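Local coordinates for surface glycoprotein (Trypanosoma brucei, PDB 5KLH) that is of unknown function but forms the bilobed ectodomain of a transmembrane protein on insect-stage trypanosomes and is a putative sensor, at residues Ser71-Lys76 / Asp196-Gln201. Sequence-based numbering, arbitrary orientation.
Sequences SQLVVK and DKVQVQ
Lys197 NZ and Asp196 OD1 form a salt bridge 2.8 Å long, just ahead of the point where inward-facing Val198 meets Leu73. The ammonium nitrogen approaches the syn side of the carboxylate, 16° out of its plane. Asp196 stands exposed in the loop just before the strand and Lys197 is the strand's exposed first residue, its CB pointing away from 71-76; charge therefore suits both, and the facing side is left to hydrocarbon.

Two apolar pairs make the contact itself. Leu73 and Val198 meet tip to tip: CD2 of Leu73 lies 3.7 Å from CB of Val198 and 3.8 Å from both of its methyls, CG1 and CG2, so a single leucine methyl sits against the branch point. Leucine reaches one carbon further than valine, and with CG opposite the backbone N (chi1 178°) its CD2 is carried to the valine. Two residues on, the blunter Val75 and Val200 face each other. CG1 of Val75 rests 4.0 Å from CG1 and 4.1 Å from CG2 of Val200, a meeting of forked ends in which beta-branched residues, well suited to strands, fill space close to the backbone.

The CA atoms of Leu73 and Val198 are 8.6 Å apart and those of Val75 and Val200 8.2 Å, too far for neighbouring strands; side chains alone bridge the gap. Leu73 and Val75 take their backbone bonds from Ser89 and Arg87 of strand 85-100, while Val200 also packs on Leu160 and Val62 in the strands flanking its own. Phe33 of strand 31-33 touches both valines and joins the buried cluster. The pairing of strands 72-79, 31-33, 36-47, 51-63, 197-204, 145-164 and 85-100 returns to its start, and this aliphatic packing across the interior is characteristic of the core of such a closed, barrel-like sheet.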
loop_
_atom_site.group_PDB
_atom_site.type_symbol
_atom_site.label_atom_id
_atom_site.label_comp_id
_atom_site.label_asym_id
_atom_site.label_seq_id
_atom_site.Cartn_x
_atom_site.Cartn_y
_atom_site.Cartn_z
ATOM N N SER A 71 3.750 -13.039 -15.674
ATOM C CA SER A 71 2.734 -12.031 -15.391
ATOM C C SER A 71 3.268 -10.940 -14.460
ATOM O O SER A 71 2.533 -10.014 -14.092
ATOM C CB SER A 71 1.505 -12.691 -14.764
ATOM O OG SER A 71 1.816 -13.214 -13.478
ATOM N N GLN A 72 4.541 -11.066 -14.085
ATOM C CA GLN A 72 5.153 -10.203 -13.077
ATOM C C GLN A 72 6.098 -9.185 -13.678
ATOM O O GLN A 72 6.862 -9.491 -14.596
ATOM C CB GLN A 72 5.927 -11.043 -12.051
ATOM C CG GLN A 72 5.109 -12.146 -11.434
ATOM C CD GLN A 72 4.226 -11.676 -10.299
ATOM O OE1 GLN A 72 4.666 -10.949 -9.402
ATOM N NE2 GLN A 72 2.977 -12.118 -10.312
ATOM N N LEU A 73 6.051 -7.968 -13.148
ATOM C CA LEU A 73 7.105 -7.005 -13.391
ATOM C C LEU A 73 8.260 -7.380 -12.473
ATOM O O LEU A 73 8.035 -7.716 -11.308
ATOM C CB LEU A 73 6.630 -5.583 -13.094
ATOM C CG LEU A 73 7.621 -4.429 -13.255
ATOM C CD1 LEU A 73 7.777 -4.054 -14.728
ATOM C CD2 LEU A 73 7.131 -3.243 -12.457
ATOM N N VAL A 74 9.476 -7.350 -13.011
ATOM C CA VAL A 74 10.671 -7.681 -12.258
ATOM C C VAL A 74 11.477 -6.424 -12.019
ATOM O O VAL A 74 12.039 -5.849 -12.958
ATOM C CB VAL A 74 11.536 -8.725 -13.004
ATOM C CG1 VAL A 74 12.770 -9.066 -12.187
ATOM C CG2 VAL A 74 10.719 -9.980 -13.282
ATOM N N VAL A 75 11.545 -5.996 -10.764
ATOM C CA VAL A 75 12.248 -4.766 -10.422
ATOM C C VAL A 75 13.512 -5.120 -9.651
ATOM O O VAL A 75 13.448 -5.595 -8.524
ATOM C CB VAL A 75 11.356 -3.825 -9.593
ATOM C CG1 VAL A 75 12.086 -2.533 -9.279
ATOM C CG2 VAL A 75 10.071 -3.534 -10.356
ATOM N N LYS A 76 14.663 -4.923 -10.291
ATOM C CA LYS A 76 15.944 -5.165 -9.643
ATOM C C LYS A 76 16.485 -3.876 -9.053
ATOM O O LYS A 76 16.864 -2.948 -9.775
ATOM C CB LYS A 76 16.927 -5.779 -10.644
ATOM C CG LYS A 76 16.339 -7.031 -11.281
ATOM C CD LYS A 76 17.335 -7.793 -12.141
ATOM C CE LYS A 76 16.671 -9.043 -12.712
ATOM N NZ LYS A 76 17.618 -9.929 -13.450
ATOM N N ASP A 196 2.102 0.677 -19.781
ATOM C CA ASP A 196 3.306 0.276 -20.521
ATOM C C ASP A 196 4.568 0.568 -19.707
ATOM O O ASP A 196 5.676 0.198 -20.097
ATOM C CB ASP A 196 3.381 0.946 -21.897
ATOM C CG ASP A 196 3.404 2.464 -21.822
ATOM O OD1 ASP A 196 3.458 3.013 -20.704
ATOM O OD2 ASP A 196 3.373 3.113 -22.893
ATOM N N LYS A 197 4.391 1.216 -18.564
ATOM C CA LYS A 197 5.513 1.470 -17.665
ATOM C C LYS A 197 5.028 1.635 -16.234
ATOM O O LYS A 197 3.864 1.947 -15.998
ATOM C CB LYS A 197 6.289 2.708 -18.115
ATOM C CG LYS A 197 5.420 3.951 -18.316
ATOM C CD LYS A 197 6.202 5.048 -19.044
ATOM C CE LYS A 197 5.300 6.176 -19.507
ATOM N NZ LYS A 197 4.307 5.692 -20.499
ATOM N N VAL A 198 5.936 1.406 -15.281
ATOM C CA VAL A 198 5.621 1.480 -13.865
ATOM C C VAL A 198 6.602 2.391 -13.145
ATOM O O VAL A 198 7.810 2.209 -13.278
ATOM C CB VAL A 198 5.665 0.065 -13.205
ATOM C CG1 VAL A 198 5.561 0.173 -11.705
ATOM C CG2 VAL A 198 4.542 -0.798 -13.766
ATOM N N GLN A 199 6.091 3.372 -12.402
ATOM C CA GLN A 199 6.944 4.200 -11.556
ATOM C C GLN A 199 7.301 3.460 -10.276
ATOM O O GLN A 199 6.412 3.031 -9.544
ATOM C CB GLN A 199 6.254 5.525 -11.210
ATOM C CG GLN A 199 6.004 6.429 -12.409
ATOM C CD GLN A 199 5.381 7.758 -12.020
ATOM O OE1 GLN A 199 4.315 8.127 -12.517
ATOM N NE2 GLN A 199 6.052 8.492 -11.135
ATOM N N VAL A 200 8.598 3.336 -10.004
ATOM C CA VAL A 200 9.076 2.656 -8.811
ATOM C C VAL A 200 9.643 3.695 -7.862
ATOM O O VAL A 200 10.475 4.512 -8.272
ATOM C CB VAL A 200 10.155 1.620 -9.138
ATOM C CG1 VAL A 200 10.585 0.906 -7.859
ATOM C CG2 VAL A 200 9.637 0.633 -10.165
ATOM N N GLN A 201 9.161 3.694 -6.617
ATOM C CA GLN A 201 9.659 4.605 -5.591
ATOM C C GLN A 201 10.170 3.841 -4.378
ATOM O O GLN A 201 9.453 3.009 -3.803
ATOM C CB GLN A 201 8.557 5.593 -5.158
ATOM C CG GLN A 201 8.000 6.422 -6.318
ATOM C CD GLN A 201 6.912 7.401 -5.903
ATOM O OE1 GLN A 201 6.612 7.554 -4.721
ATOM N NE2 GLN A 201 6.318 8.076 -6.887
#